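Local coordinates for protein RMD9, mitochondrial (Saccharomyces cerevisiae S288C, PDB 7A9X) that binds a dodecameric sequence element in the 3'-untranslated regions of mitochondrial mRNAs and takes part in the processing or stability of these transcripts, at residues Glu92-Leu97 and Ser156-Ile161. Numbering follows the deposited sequence.
Sequences ELYYSL and SDDILI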
ATOM      1  N   GLU A  92     -22.525 -13.751   8.244  1.00 94.77           N
ATOM      2  CA  GLU A  92     -23.980 -13.795   8.320  1.00104.25           C
ATOM      3  C   GLU A  92     -24.441 -14.671   9.477  1.00101.03           C
ATOM      4  O   GLU A  92     -25.361 -14.300  10.216  1.00101.25           O
ATOM      5  CB  GLU A  92     -24.549 -14.295   6.991  1.00113.98           C
ATOM      6  CG  GLU A  92     -25.758 -15.205   7.112  1.00124.60           C
ATOM      7  CD  GLU A  92     -26.108 -15.868   5.795  1.00132.07           C
ATOM      8  OE1 GLU A  92     -26.130 -15.170   4.760  1.00133.54           O
ATOM      9  OE2 GLU A  92     -26.344 -17.093   5.792  1.00136.44           O
ATOM     10  N   LEU A  93     -23.807 -15.833   9.659  1.00 97.36           N
ATOM     11  CA  LEU A  93     -24.161 -16.701  10.775  1.00 96.84           C
ATOM     12  C   LEU A  93     -23.805 -16.070  12.115  1.00102.30           C
ATOM     13  O   LEU A  93     -24.437 -16.380  13.130  1.00106.08           O
ATOM     14  CB  LEU A  93     -23.467 -18.056  10.625  1.00 92.30           C
ATOM     15  CG  LEU A  93     -23.930 -18.930   9.459  1.00 92.38           C
ATOM     16  CD1 LEU A  93     -23.031 -20.147   9.306  1.00 93.14           C
ATOM     17  CD2 LEU A  93     -25.378 -19.347   9.658  1.00 94.93           C
ATOM     18  N   TYR A  94     -22.807 -15.184  12.136  1.00106.20           N
ATOM     19  CA  TYR A  94     -22.380 -14.569  13.390  1.00108.11           C
ATOM     20  C   TYR A  94     -23.493 -13.734  14.012  1.00106.68           C
ATOM     21  O   TYR A  94     -23.722 -13.799  15.226  1.00102.25           O
ATOM     22  CB  TYR A  94     -21.138 -13.710  13.152  1.00104.69           C
ATOM     23  CG  TYR A  94     -20.828 -12.768  14.291  1.00102.11           C
ATOM     24  CD1 TYR A  94     -20.217 -13.228  15.449  1.00101.11           C
ATOM     25  CD2 TYR A  94     -21.144 -11.417  14.207  1.00 99.34           C
ATOM     26  CE1 TYR A  94     -19.932 -12.372  16.495  1.00101.34           C
ATOM     27  CE2 TYR A  94     -20.864 -10.553  15.248  1.00 97.77           C
ATOM     28  CZ  TYR A  94     -20.257 -11.036  16.387  1.00 99.50           C
ATOM     29  OH  TYR A  94     -19.974 -10.178  17.424  1.00 97.96           O
ATOM     30  N   TYR A  95     -24.193 -12.940  13.198  1.00105.41           N
ATOM     31  CA  TYR A  95     -25.237 -12.073  13.734  1.00108.85           C
ATOM     32  C   TYR A  95     -26.402 -12.878  14.294  1.00113.58           C
ATOM     33  O   TYR A  95     -27.124 -12.392  15.173  1.00115.21           O
ATOM     34  CB  TYR A  95     -25.716 -11.105  12.654  1.00106.87           C
ATOM     35  CG  TYR A  95     -24.633 -10.162  12.182  1.00 99.94           C
ATOM     36  CD1 TYR A  95     -24.110  -9.197  13.034  1.00 98.30           C
ATOM     37  CD2 TYR A  95     -24.133 -10.234  10.887  1.00 93.59           C
ATOM     38  CE1 TYR A  95     -23.118  -8.332  12.613  1.00 91.37           C
ATOM     39  CE2 TYR A  95     -23.139  -9.372  10.455  1.00 86.03           C
ATOM     40  CZ  TYR A  95     -22.637  -8.423  11.323  1.00 87.05           C
ATOM     41  OH  TYR A  95     -21.650  -7.560  10.903  1.00 85.19           O
ATOM     42  N   SER A  96     -26.596 -14.104  13.808  1.00112.42           N
ATOM     43  CA  SER A  96     -27.600 -15.006  14.357  1.00109.77           C
ATOM     44  C   SER A  96     -27.064 -15.794  15.547  1.00110.36           C
ATOM     45  O   SER A  96     -27.788 -16.021  16.523  1.00115.32           O
ATOM     46  CB  SER A  96     -28.085 -15.973  13.273  1.00108.50           C
ATOM     47  OG  SER A  96     -28.903 -16.991  13.828  1.00115.57           O
ATOM     48  N   LEU A  97     -25.802 -16.221  15.484  1.00109.37           N
ATOM     49  CA  LEU A  97     -25.232 -17.068  16.522  1.00107.59           C
ATOM     50  C   LEU A  97     -24.729 -16.290  17.730  1.00109.24           C
ATOM     51  O   LEU A  97     -24.394 -16.911  18.744  1.00112.74           O
ATOM     52  CB  LEU A  97     -24.091 -17.905  15.947  1.00104.02           C
ATOM     53  CG  LEU A  97     -24.506 -19.057  15.035  1.00108.33           C
ATOM     54  CD1 LEU A  97     -23.282 -19.775  14.497  1.00105.51           C
ATOM     55  CD2 LEU A  97     -25.409 -20.018  15.787  1.00111.86           C
ATOM     56  N   SER A 156     -15.908  -6.231  17.612  1.00 86.58           N
ATOM     57  CA  SER A 156     -15.272  -5.500  18.703  1.00 92.27           C
ATOM     58  C   SER A 156     -16.308  -4.846  19.607  1.00 97.29           C
ATOM     59  O   SER A 156     -16.146  -4.817  20.832  1.00101.48           O
ATOM     60  CB  SER A 156     -14.315  -4.447  18.146  1.00 93.95           C
ATOM     61  OG  SER A 156     -15.029  -3.314  17.681  1.00102.29           O
ATOM     62  N   ASP A 157     -17.385  -4.318  19.021  1.00 96.54           N
ATOM     63  CA  ASP A 157     -18.417  -3.671  19.826  1.00100.17           C
ATOM     64  C   ASP A 157     -19.227  -4.692  20.617  1.00102.08           C
ATOM     65  O   ASP A 157     -19.632  -4.423  21.753  1.00105.42           O
ATOM     66  CB  ASP A 157     -19.330  -2.832  18.932  1.00 99.21           C
ATOM     67  CG  ASP A 157     -18.603  -1.668  18.285  1.00100.24           C
ATOM     68  OD1 ASP A 157     -17.415  -1.453  18.607  1.00101.50           O
ATOM     69  OD2 ASP A 157     -19.217  -0.968  17.453  1.00102.53           O
ATOM     70  N   ASP A 158     -19.472  -5.869  20.035  1.00 98.41           N
ATOM     71  CA  ASP A 158     -20.185  -6.915  20.759  1.00101.60           C
ATOM     72  C   ASP A 158     -19.373  -7.444  21.933  1.00 99.86           C
ATOM     73  O   ASP A 158     -19.948  -7.879  22.937  1.00 96.18           O
ATOM     74  CB  ASP A 158     -20.553  -8.055  19.812  1.00108.21           C
ATOM     75  CG  ASP A 158     -21.698  -7.697  18.889  1.00119.71           C
ATOM     76  OD1 ASP A 158     -22.213  -6.563  18.991  1.00125.74           O
ATOM     77  OD2 ASP A 158     -22.089  -8.550  18.066  1.00123.22           O
ATOM     78  N   ILE A 159     -18.044  -7.420  21.826  1.00 97.74           N
ATOM     79  CA  ILE A 159     -17.196  -7.830  22.939  1.00 97.93           C
ATOM     80  C   ILE A 159     -17.150  -6.746  24.008  1.00102.37           C
ATOM     81  O   ILE A 159     -17.225  -7.039  25.206  1.00109.00           O
ATOM     82  CB  ILE A 159     -15.788  -8.182  22.430  1.00 95.32           C
ATOM     83  CG1 ILE A 159     -15.852  -9.341  21.434  1.00 91.97           C
ATOM     84  CG2 ILE A 159     -14.872  -8.530  23.594  1.00 96.59           C
ATOM     85  CD1 ILE A 159     -14.536  -9.628  20.756  1.00 84.08           C
ATOM     86  N   LEU A 160     -17.028  -5.480  23.598  1.00 99.39           N
ATOM     87  CA  LEU A 160     -17.005  -4.391  24.566  1.00 99.16           C
ATOM     88  C   LEU A 160     -18.343  -4.233  25.275  1.00106.85           C
ATOM     89  O   LEU A 160     -18.384  -3.692  26.386  1.00112.65           O
ATOM     90  CB  LEU A 160     -16.611  -3.082  23.879  1.00 95.39           C
ATOM     91  CG  LEU A 160     -15.197  -3.009  23.294  1.00 89.70           C
ATOM     92  CD1 LEU A 160     -14.928  -1.633  22.704  1.00 94.02           C
ATOM     93  CD2 LEU A 160     -14.147  -3.362  24.336  1.00 83.63           C
ATOM     94  N   ILE A 161     -19.430  -4.692  24.664  1.00109.19           N
ATOM     95  CA  ILE A 161     -20.736  -4.696  25.316  1.00116.93           C
ATOM     96  C   ILE A 161     -20.925  -5.948  26.164  1.00114.94           C
ATOM     97  O   ILE A 161     -21.398  -5.869  27.300  1.00121.32           O
ATOM     98  CB  ILE A 161     -21.846  -4.553  24.254  1.00123.73           C
ATOM     99  CG1 ILE A 161     -21.853  -3.132  23.685  1.00126.88           C
ATOM    100  CG2 ILE A 161     -23.206  -4.914  24.833  1.00130.71           C
ATOM    101  CD1 ILE A 161     -22.911  -2.897  22.632  1.00130.24           C
TER
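Y94 and D158 reach for each other from opposite directions and meet through their polar ends, and with 82 Å² buried between residues 92-97 and 156-161 this single pair makes up nearly all of the contact. The tyrosine starts from a CB that points toward the other helix, and with CG anti to the backbone N (chi1 165°) the ring is carried straight out across the interval. Along the ring, CD2 lies over one face of the neighbouring Y95 ring, 3.9 Å above its plane and offset toward the rim. Further out, Y94 CE2 lies 3.7 Å and Y94 CZ 3.5 Å from D158 OD2, and at the tip Y94 OH gives a weak hydrogen bond of 2.7 Å to the same D158 OD2. The ring and carboxylate planes are only 23° apart, and the tyrosine hydroxyl also rests 3.2 Å from D158 CB. This pairing joins the ends of helices 78-97 and 151-161 in the all-helical region before what is probably the first pentatricopeptide repeat, residues 166-195, with the nearest atom of the contact about 13 Å from the bound RNA. A phenylalanine in place of Y94 would probably leave D158 OD2 without its hydroxyl donor from helix 78-97. The stronger partner of D158 is R98, just beyond that helix, whose NH2 forms a salt bridge with the same OD2, the weak Y94 hydroxyl bond lying beside it. Next to this pair, the Y95 hydroxyl is hydrogen-bonded to D154 of helix 151-161, and V164 packs against Y94.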